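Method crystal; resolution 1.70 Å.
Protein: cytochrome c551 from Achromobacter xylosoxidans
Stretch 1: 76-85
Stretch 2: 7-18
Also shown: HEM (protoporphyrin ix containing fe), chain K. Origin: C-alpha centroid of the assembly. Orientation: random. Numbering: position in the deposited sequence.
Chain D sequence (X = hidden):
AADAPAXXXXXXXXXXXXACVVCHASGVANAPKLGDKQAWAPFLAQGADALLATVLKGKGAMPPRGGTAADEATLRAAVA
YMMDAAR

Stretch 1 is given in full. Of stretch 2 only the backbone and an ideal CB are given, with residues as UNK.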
ATOM      1  N   ARG D  76      23.765 -37.032   5.168  1.00 17.69           N
ATOM      2  CA  ARG D  76      24.579 -37.312   6.359  1.00 18.39           C
ATOM      3  C   ARG D  76      25.296 -36.055   6.843  1.00 17.85           C
ATOM      4  O   ARG D  76      25.352 -35.778   8.057  1.00 18.15           O
ATOM      5  CB  ARG D  76      25.593 -38.415   6.067  1.00 19.02           C
ATOM      6  CG  ARG D  76      26.525 -38.699   7.234  1.00 22.35           C
ATOM      7  CD  ARG D  76      27.498 -39.804   6.913  1.00 26.46           C
ATOM      8  NE  ARG D  76      26.782 -41.062   6.773  1.00 30.87           N
ATOM      9  CZ  ARG D  76      26.496 -41.646   5.617  1.00 33.28           C
ATOM     10  NH1 ARG D  76      25.818 -42.785   5.614  1.00 34.88           N
ATOM     11  NH2 ARG D  76      26.887 -41.099   4.466  1.00 35.63           N
ATOM     12  N   ALA D  77      25.847 -35.305   5.885  1.00 16.96           N
ATOM     13  CA  ALA D  77      26.562 -34.066   6.170  1.00 17.04           C
ATOM     14  C   ALA D  77      25.647 -32.996   6.778  1.00 16.54           C
ATOM     15  O   ALA D  77      26.073 -32.238   7.657  1.00 15.94           O
ATOM     16  CB  ALA D  77      27.251 -33.541   4.904  1.00 16.97           C
ATOM     17  N   ALA D  78      24.396 -32.941   6.318  1.00 15.67           N
ATOM     18  CA  ALA D  78      23.444 -31.976   6.857  1.00 15.88           C
ATOM     19  C   ALA D  78      23.031 -32.372   8.273  1.00 16.20           C
ATOM     20  O   ALA D  78      22.924 -31.510   9.146  1.00 16.32           O
ATOM     21  CB  ALA D  78      22.214 -31.832   5.933  1.00 15.11           C
ATOM     22  N   VAL D  79      22.821 -33.673   8.495  1.00 16.50           N
ATOM     23  CA  VAL D  79      22.546 -34.177   9.837  1.00 17.07           C
ATOM     24  C   VAL D  79      23.724 -33.804  10.751  1.00 17.73           C
ATOM     25  O   VAL D  79      23.504 -33.295  11.850  1.00 18.46           O
ATOM     26  CB  VAL D  79      22.204 -35.694   9.872  1.00 17.11           C
ATOM     27  CG1 VAL D  79      22.171 -36.215  11.315  1.00 17.50           C
ATOM     28  CG2 VAL D  79      20.841 -35.956   9.184  1.00 16.56           C
ATOM     29  N   ALA D  80      24.951 -33.998  10.271  1.00 17.47           N
ATOM     30  CA  ALA D  80      26.151 -33.675  11.038  1.00 18.19           C
ATOM     31  C   ALA D  80      26.218 -32.194  11.422  1.00 17.82           C
ATOM     32  O   ALA D  80      26.583 -31.862  12.547  1.00 18.64           O
ATOM     33  CB  ALA D  80      27.415 -34.113  10.278  1.00 18.34           C
ATOM     34  N   TYR D  81      25.863 -31.313  10.491  1.00 17.82           N
ATOM     35  CA  TYR D  81      25.829 -29.874  10.749  1.00 18.30           C
ATOM     36  C   TYR D  81      24.805 -29.559  11.851  1.00 18.65           C
ATOM     37  O   TYR D  81      25.046 -28.730  12.746  1.00 18.33           O
ATOM     38  CB  TYR D  81      25.471 -29.126   9.459  1.00 18.59           C
ATOM     39  CG  TYR D  81      25.129 -27.664   9.665  1.00 19.90           C
ATOM     40  CD1 TYR D  81      26.126 -26.713   9.910  1.00 21.18           C
ATOM     41  CD2 TYR D  81      23.805 -27.227   9.592  1.00 20.87           C
ATOM     42  CE1 TYR D  81      25.804 -25.355  10.081  1.00 20.89           C
ATOM     43  CE2 TYR D  81      23.483 -25.895   9.766  1.00 21.02           C
ATOM     44  CZ  TYR D  81      24.476 -24.965  10.014  1.00 21.25           C
ATOM     45  OH  TYR D  81      24.115 -23.641  10.179  1.00 22.97           O
ATOM     46  N   MET D  82      23.658 -30.228  11.773  1.00 18.85           N
ATOM     47  CA  MET D  82      22.576 -29.988  12.732  1.00 19.26           C
ATOM     48  C   MET D  82      22.983 -30.440  14.140  1.00 20.00           C
ATOM     49  O   MET D  82      22.832 -29.678  15.109  1.00 19.65           O
ATOM     50  CB  MET D  82      21.281 -30.636  12.243  1.00 19.62           C
ATOM     51  CG  MET D  82      20.778 -29.964  10.973  1.00 19.11           C
ATOM     52  SD  MET D  82      19.314 -30.749  10.287  1.00 19.84           S
ATOM     53  CE  MET D  82      18.067 -30.194  11.458  1.00 19.49           C
ATOM     54  N   MET D  83      23.543 -31.648  14.231  1.00 19.91           N
ATOM     55  CA  MET D  83      24.090 -32.179  15.484  1.00 21.75           C
ATOM     56  C   MET D  83      25.158 -31.232  16.067  1.00 21.79           C
ATOM     57  O   MET D  83      25.118 -30.906  17.256  1.00 22.51           O
ATOM     58  CB  MET D  83      24.679 -33.581  15.259  1.00 21.53           C
ATOM     59  CG  MET D  83      23.652 -34.660  14.900  1.00 21.88           C
ATOM     60  SD  MET D  83      24.352 -36.276  14.482  1.00 25.25           S
ATOM     61  CE  MET D  83      24.444 -37.052  16.099  1.00 24.00           C
ATOM     62  N   ASP D  84      26.092 -30.780  15.223  1.00 21.18           N
ATOM     63  CA  ASP D  84      27.161 -29.861  15.636  1.00 21.73           C
ATOM     64  C   ASP D  84      26.600 -28.595  16.313  1.00 21.56           C
ATOM     65  O   ASP D  84      27.107 -28.138  17.342  1.00 21.74           O
ATOM     66  CB  ASP D  84      28.022 -29.487  14.415  1.00 21.92           C
ATOM     67  CG  ASP D  84      29.118 -28.484  14.742  1.00 23.52           C
ATOM     68  OD1 ASP D  84      30.222 -28.901  15.161  1.00 26.49           O
ATOM     69  OD2 ASP D  84      28.885 -27.274  14.547  1.00 25.02           O
ATOM     70  N   ALA D  85      25.533 -28.044  15.748  1.00 21.98           N
ATOM     71  CA  ALA D  85      24.973 -26.784  16.244  1.00 22.50           C
ATOM     72  C   ALA D  85      24.354 -26.942  17.647  1.00 22.72           C
ATOM     73  O   ALA D  85      24.140 -25.958  18.359  1.00 23.13           O
ATOM     74  CB  ALA D  85      23.949 -26.226  15.237  1.00 22.47           C
ATOM     75  N   UNK D   7      35.347 -33.527  11.489  1.00 25.57           N
ATOM     76  CA  UNK D   7      35.304 -32.238  10.744  1.00 24.75           C
ATOM     77  C   UNK D   7      34.098 -32.219   9.823  1.00 24.09           C
ATOM     78  O   UNK D   7      33.907 -33.147   9.043  1.00 24.64           O
ATOM     79  CB  UNK D   7      36.584 -32.022   9.933  1.00 24.75           C
ATOM     80  N   UNK D   8      33.306 -31.148   9.896  1.00 23.16           N
ATOM     81  CA  UNK D   8      32.122 -30.995   9.034  1.00 22.35           C
ATOM     82  C   UNK D   8      32.479 -30.785   7.568  1.00 21.79           C
ATOM     83  O   UNK D   8      33.590 -30.359   7.240  1.00 21.38           O
ATOM     84  CB  UNK D   8      31.273 -29.818   9.519  1.00 22.35           C
ATOM     85  N   UNK D   9      31.522 -31.081   6.694  1.00 21.11           N
ATOM     86  CA  UNK D   9      31.666 -30.802   5.273  1.00 21.26           C
ATOM     87  C   UNK D   9      30.732 -29.657   4.852  1.00 21.15           C
ATOM     88  O   UNK D   9      29.569 -29.603   5.278  1.00 21.12           O
ATOM     89  CB  UNK D   9      31.376 -32.060   4.453  1.00 21.26           C
ATOM     90  N   UNK D  10      31.240 -28.729   4.038  1.00 20.76           N
ATOM     91  CA  UNK D  10      30.445 -27.554   3.659  1.00 20.52           C
ATOM     92  C   UNK D  10      29.127 -27.927   2.958  1.00 19.94           C
ATOM     93  O   UNK D  10      28.165 -27.155   3.014  1.00 20.30           O
ATOM     94  CB  UNK D  10      31.271 -26.648   2.744  1.00 20.52           C
ATOM     95  N   UNK D  11      29.087 -29.091   2.307  1.00 19.18           N
ATOM     96  CA  UNK D  11      27.871 -29.553   1.614  1.00 18.22           C
ATOM     97  C   UNK D  11      26.666 -29.701   2.582  1.00 17.93           C
ATOM     98  O   UNK D  11      25.503 -29.536   2.181  1.00 18.15           O
ATOM     99  CB  UNK D  11      28.149 -30.891   0.925  1.00 18.22           C
ATOM    100  N   UNK D  12      26.945 -30.005   3.852  1.00 17.44           N
ATOM    101  CA  UNK D  12      25.865 -30.196   4.844  1.00 17.19           C
ATOM    102  C   UNK D  12      25.132 -28.900   5.167  1.00 17.80           C
ATOM    103  O   UNK D  12      23.910 -28.801   5.019  1.00 17.67           O
ATOM    104  CB  UNK D  12      26.435 -30.787   6.135  1.00 17.19           C
ATOM    105  N   UNK D  13      25.889 -27.901   5.610  1.00 17.29           N
ATOM    106  CA  UNK D  13      25.344 -26.563   5.836  1.00 17.77           C
ATOM    107  C   UNK D  13      24.631 -26.013   4.586  1.00 16.79           C
ATOM    108  O   UNK D  13      23.547 -25.458   4.690  1.00 16.96           O
ATOM    109  CB  UNK D  13      26.465 -25.611   6.258  1.00 17.77           C
ATOM    110  N   UNK D  14      25.239 -26.186   3.414  1.00 15.98           N
ATOM    111  CA  UNK D  14      24.642 -25.716   2.153  1.00 16.17           C
ATOM    112  C   UNK D  14      23.264 -26.340   1.942  1.00 15.97           C
ATOM    113  O   UNK D  14      22.310 -25.645   1.584  1.00 16.25           O
ATOM    114  CB  UNK D  14      25.554 -26.047   0.970  1.00 16.17           C
ATOM    115  N   UNK D  15      23.167 -27.652   2.145  1.00 16.38           N
ATOM    116  CA  UNK D  15      21.878 -28.328   2.024  1.00 16.97           C
ATOM    117  C   UNK D  15      20.909 -27.790   3.075  1.00 17.19           C
ATOM    118  O   UNK D  15      19.741 -27.462   2.775  1.00 17.19           O
ATOM    119  CB  UNK D  15      22.044 -29.842   2.171  1.00 16.97           C
ATOM    120  N   UNK D  16      21.405 -27.664   4.305  1.00 17.41           N
ATOM    121  CA  UNK D  16      20.578 -27.170   5.397  1.00 17.68           C
ATOM    122  C   UNK D  16      20.002 -25.803   5.012  1.00 18.04           C
ATOM    123  O   UNK D  16      18.793 -25.588   5.118  1.00 18.26           O
ATOM    124  CB  UNK D  16      21.385 -27.078   6.694  1.00 17.68           C
ATOM    125  N   UNK D  17      20.866 -24.893   4.543  1.00 17.53           N
ATOM    126  CA  UNK D  17      20.447 -23.529   4.215  1.00 18.52           C
ATOM    127  C   UNK D  17      19.473 -23.456   3.032  1.00 18.34           C
ATOM    128  O   UNK D  17      18.712 -22.500   2.909  1.00 19.07           O
ATOM    129  CB  UNK D  17      21.681 -22.678   3.907  1.00 18.52           C
ATOM    130  N   UNK D  18      19.515 -24.456   2.160  1.00 17.86           N
ATOM    131  CA  UNK D  18      18.681 -24.437   0.967  1.00 17.54           C
ATOM    132  C   UNK D  18      17.288 -24.983   1.246  1.00 17.54           C
ATOM    133  O   UNK D  18      16.326 -24.572   0.596  1.00 18.31           O
ATOM    134  CB  UNK D  18      19.343 -25.243  -0.153  1.00 17.54           C
TER
HETATM  135  CHA HEM K 200      13.051 -34.196  12.708  1.00 19.61           C
HETATM  136  CHB HEM K 200      16.888 -33.314   9.947  1.00 19.71           C
HETATM  137  CHC HEM K 200      13.993 -31.346   6.668  1.00 19.53           C
HETATM  138  CHD HEM K 200      10.465 -31.250   9.910  1.00 21.13           C
HETATM  139  C1A HEM K 200      14.376 -34.222  12.265  1.00 20.60           C
HETATM  140  C2A HEM K 200      15.459 -34.886  12.844  1.00 19.78           C
HETATM  141  C3A HEM K 200      16.547 -34.624  12.037  1.00 19.23           C
HETATM  142  C4A HEM K 200      16.125 -33.823  10.988  1.00 19.33           C
HETATM  143  CMA HEM K 200      17.996 -35.111  12.218  1.00 20.52           C
HETATM  144  CAA HEM K 200      15.419 -35.721  14.120  1.00 21.49           C
HETATM  145  CBA HEM K 200      14.900 -37.112  13.825  1.00 25.94           C
HETATM  146  CGA HEM K 200      13.907 -37.526  14.912  1.00 28.57           C
HETATM  147  O1A HEM K 200      13.040 -36.694  15.258  1.00 30.76           O
HETATM  148  O2A HEM K 200      14.053 -38.668  15.374  1.00 31.07           O
HETATM  149  C1B HEM K 200      16.463 -32.783   8.734  1.00 19.59           C
HETATM  150  C2B HEM K 200      17.228 -32.568   7.601  1.00 17.36           C
HETATM  151  C3B HEM K 200      16.406 -32.020   6.638  1.00 17.94           C
HETATM  152  C4B HEM K 200      15.153 -31.865   7.244  1.00 18.88           C
HETATM  153  CMB HEM K 200      18.722 -32.958   7.475  1.00 16.23           C
HETATM  154  CAB HEM K 200      16.825 -31.551   5.243  1.00 18.94           C
HETATM  155  CBB HEM K 200      17.532 -32.623   4.394  1.00 19.62           C
HETATM  156  C1C HEM K 200      12.745 -31.068   7.230  1.00 19.09           C
HETATM  157  C2C HEM K 200      11.675 -30.383   6.657  1.00 19.93           C
HETATM  158  C3C HEM K 200      10.631 -30.353   7.569  1.00 19.47           C
HETATM  159  C4C HEM K 200      11.121 -31.022   8.700  1.00 20.77           C
HETATM  160  CMC HEM K 200      11.694 -29.773   5.246  1.00 20.16           C
HETATM  161  CAC HEM K 200       9.317 -29.604   7.340  1.00 19.05           C
HETATM  162  CBC HEM K 200       8.438 -30.036   6.159  1.00 17.49           C
HETATM  163  C1D HEM K 200      10.790 -32.118  10.952  1.00 20.16           C
HETATM  164  C2D HEM K 200       9.975 -32.539  12.002  1.00 20.55           C
HETATM  165  C3D HEM K 200      10.698 -33.385  12.814  1.00 20.99           C
HETATM  166  C4D HEM K 200      11.967 -33.460  12.241  1.00 20.41           C
HETATM  167  CMD HEM K 200       8.506 -32.125  12.205  1.00 20.79           C
HETATM  168  CAD HEM K 200      10.213 -34.127  14.081  1.00 23.13           C
HETATM  169  CBD HEM K 200       9.481 -35.412  13.663  1.00 25.68           C
HETATM  170  CGD HEM K 200       8.448 -35.902  14.700  1.00 29.32           C
HETATM  171  O1D HEM K 200       8.861 -36.106  15.862  1.00 30.74           O
HETATM  172  O2D HEM K 200       7.264 -36.070  14.312  1.00 31.23           O
HETATM  173  NA  HEM K 200      14.811 -33.597  11.157  1.00 17.87           N
HETATM  174  NB  HEM K 200      15.211 -32.348   8.489  1.00 16.88           N
HETATM  175  NC  HEM K 200      12.383 -31.439   8.469  1.00 18.79           N
HETATM  176  ND  HEM K 200      11.989 -32.696  11.126  1.00 19.32           N
HETATM  177 FE   HEM K 200      13.619 -32.516   9.851  1.00 19.40          FE

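Two helices cross here at 85°, their axes 7.0 Å apart.

Position 7 leaves stretch 1 out of reach, and many side chains would serve; it is Gln 7.

At position 8 the CA-to-CB bond points toward stretch 1, but the ideal CB has nothing within 5.5 Å. Reaching Ala 80 and Tyr 81 takes length, and an apolar chain suits them: Leu, Met or Ile. It is Leu 8, whose CD2 lies 3.8 Å from Ala 80 CB, while its CD1 meets the Tyr 81 ring at the edge, 4.4 Å from Tyr 81 CD1.

Position 9 precedes the helix, where free backbone NH groups favour Asp, Asn, Ser or Thr. Asp 9 caps it: OD2 accepts from the backbone N of residue 11 at 2.9 Å. A water links its N to Ala 77 O, 2.9 Å from each.

Position 10 points away, and its phi of -59° in the first turn admits proline among many others; it is Pro 10. Position 11 points sideways, its ideal CB 4.9 Å from Ala 77 CB, so a small residue suffices: Ala 11.

Position 12 is the strictest. Its CA lies 3.6 Å from the CA of Ala 78, and an ideal CB would stand 2.1 Å from Ala 77 O and 3.0 Å from Ala 78 N, both clashes. Only glycine fits. Gly 12 lets the backbones touch, with CA 3.5 Å from Ala 77 O in a CA-H...O contact.

At position 13 the ideal CB is 3.8 Å from Tyr 81 CD1. Aliphatic carbons would suit the ring. Glu 13 lays its CB over the face, 4.0 Å from the ring centroid of Tyr 81, and its OE1 forms a salt bridge with NH1 of residue 17.

Position 14 is out of reach; it is Lys 14. Position 15 points toward Ala 78, whose methyl invites an apolar partner such as Leu, Ile or Met. Leu 15 places CD1 3.8 Å from Ala 78 CB.

Position 16 faces Tyr 81 and Met 82, favouring a large apolar or aromatic group. Tyr 16 packs obliquely on Tyr 81, with CD1 3.7 Å from Met 82 CG.

Position 17 points sideways; a long polar chain could approach Tyr 81 OH. Arg 17 does, sharing a water with it, 2.8 Å from NE and 2.7 Å from OH.

Position 18 is out of reach; Ser 18 OG donates a hydrogen bond to Leu 15 O at 2.8 Å.

Stretch 2 (7-18) QLDPAGEKLYRS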
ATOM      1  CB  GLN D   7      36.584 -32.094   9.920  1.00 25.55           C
ATOM      2  CG  GLN D   7      36.725 -30.813   9.165  1.00 24.85           C
ATOM      3  CD  GLN D   7      38.066 -30.738   8.460  1.00 24.63           C
ATOM      4  OE1 GLN D   7      39.091 -30.475   9.090  1.00 20.89           O
ATOM      5  NE2 GLN D   7      38.065 -30.981   7.147  1.00 22.35           N
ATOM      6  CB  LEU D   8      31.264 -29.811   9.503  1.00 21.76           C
ATOM      7  CG  LEU D   8      30.601 -29.897  10.883  1.00 22.69           C
ATOM      8  CD1 LEU D   8      29.847 -28.608  11.133  1.00 22.80           C
ATOM      9  CD2 LEU D   8      29.683 -31.097  10.990  1.00 22.76           C
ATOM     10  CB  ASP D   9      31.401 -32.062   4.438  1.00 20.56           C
ATOM     11  CG  ASP D   9      31.780 -31.878   2.981  1.00 21.65           C
ATOM     12  OD1 ASP D   9      32.872 -32.337   2.572  1.00 20.45           O
ATOM     13  OD2 ASP D   9      31.009 -31.227   2.251  1.00 22.12           O
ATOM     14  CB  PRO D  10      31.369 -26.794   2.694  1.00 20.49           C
ATOM     15  CG  PRO D  10      32.749 -27.315   2.985  1.00 20.67           C
ATOM     16  CD  PRO D  10      32.604 -28.699   3.465  1.00 21.70           C
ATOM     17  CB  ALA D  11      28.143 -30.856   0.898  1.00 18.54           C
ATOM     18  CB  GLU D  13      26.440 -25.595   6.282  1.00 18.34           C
ATOM     19  CG  GLU D  13      25.909 -24.201   6.631  1.00 18.56           C
ATOM     20  CD  GLU D  13      26.979 -23.243   7.115  1.00 21.30           C
ATOM     21  OE1 GLU D  13      26.633 -22.050   7.289  1.00 25.19           O
ATOM     22  OE2 GLU D  13      28.155 -23.658   7.324  1.00 23.05           O
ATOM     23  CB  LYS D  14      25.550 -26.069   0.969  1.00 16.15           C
ATOM     24  CG  LYS D  14      25.026 -25.619  -0.374  1.00 17.99           C
ATOM     25  CD  LYS D  14      26.022 -26.008  -1.448  1.00 22.26           C
ATOM     26  CE  LYS D  14      25.599 -25.512  -2.823  1.00 26.85           C
ATOM     27  NZ  LYS D  14      24.596 -26.418  -3.429  1.00 29.29           N
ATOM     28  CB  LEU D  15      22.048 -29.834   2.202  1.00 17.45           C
ATOM     29  CG  LEU D  15      21.121 -30.824   1.482  1.00 20.72           C
ATOM     30  CD1 LEU D  15      20.778 -32.026   2.378  1.00 19.72           C
ATOM     31  CD2 LEU D  15      19.870 -30.242   0.792  1.00 19.07           C
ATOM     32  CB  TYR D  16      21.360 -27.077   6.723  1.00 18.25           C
ATOM     33  CG  TYR D  16      20.459 -26.517   7.809  1.00 17.59           C
ATOM     34  CD1 TYR D  16      19.652 -27.355   8.586  1.00 18.61           C
ATOM     35  CD2 TYR D  16      20.361 -25.136   8.007  1.00 19.77           C
ATOM     36  CE1 TYR D  16      18.773 -26.818   9.561  1.00 18.24           C
ATOM     37  CE2 TYR D  16      19.500 -24.603   8.963  1.00 20.20           C
ATOM     38  CZ  TYR D  16      18.719 -25.440   9.736  1.00 20.31           C
ATOM     39  OH  TYR D  16      17.870 -24.874  10.668  1.00 21.26           O
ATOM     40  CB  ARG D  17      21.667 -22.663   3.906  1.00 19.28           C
ATOM     41  CG  ARG D  17      22.100 -21.767   5.027  1.00 24.20           C
ATOM     42  CD  ARG D  17      22.496 -22.548   6.254  1.00 30.64           C
ATOM     43  NE  ARG D  17      22.974 -21.686   7.343  1.00 36.17           N
ATOM     44  CZ  ARG D  17      23.997 -20.841   7.240  1.00 36.30           C
ATOM     45  NH1 ARG D  17      24.653 -20.719   6.093  1.00 38.20           N
ATOM     46  NH2 ARG D  17      24.373 -20.119   8.285  1.00 37.16           N
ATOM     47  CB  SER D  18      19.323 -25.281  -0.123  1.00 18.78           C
ATOM     48  OG  SER D  18      19.100 -26.655   0.148  1.00 19.62           O
TER
HETATM   49  O   HOH W   1      28.948 -31.929   7.591  1.00 29.39           O
HETATM   50  O   HOH W   2      22.018 -21.899   9.936  1.00 43.13           O
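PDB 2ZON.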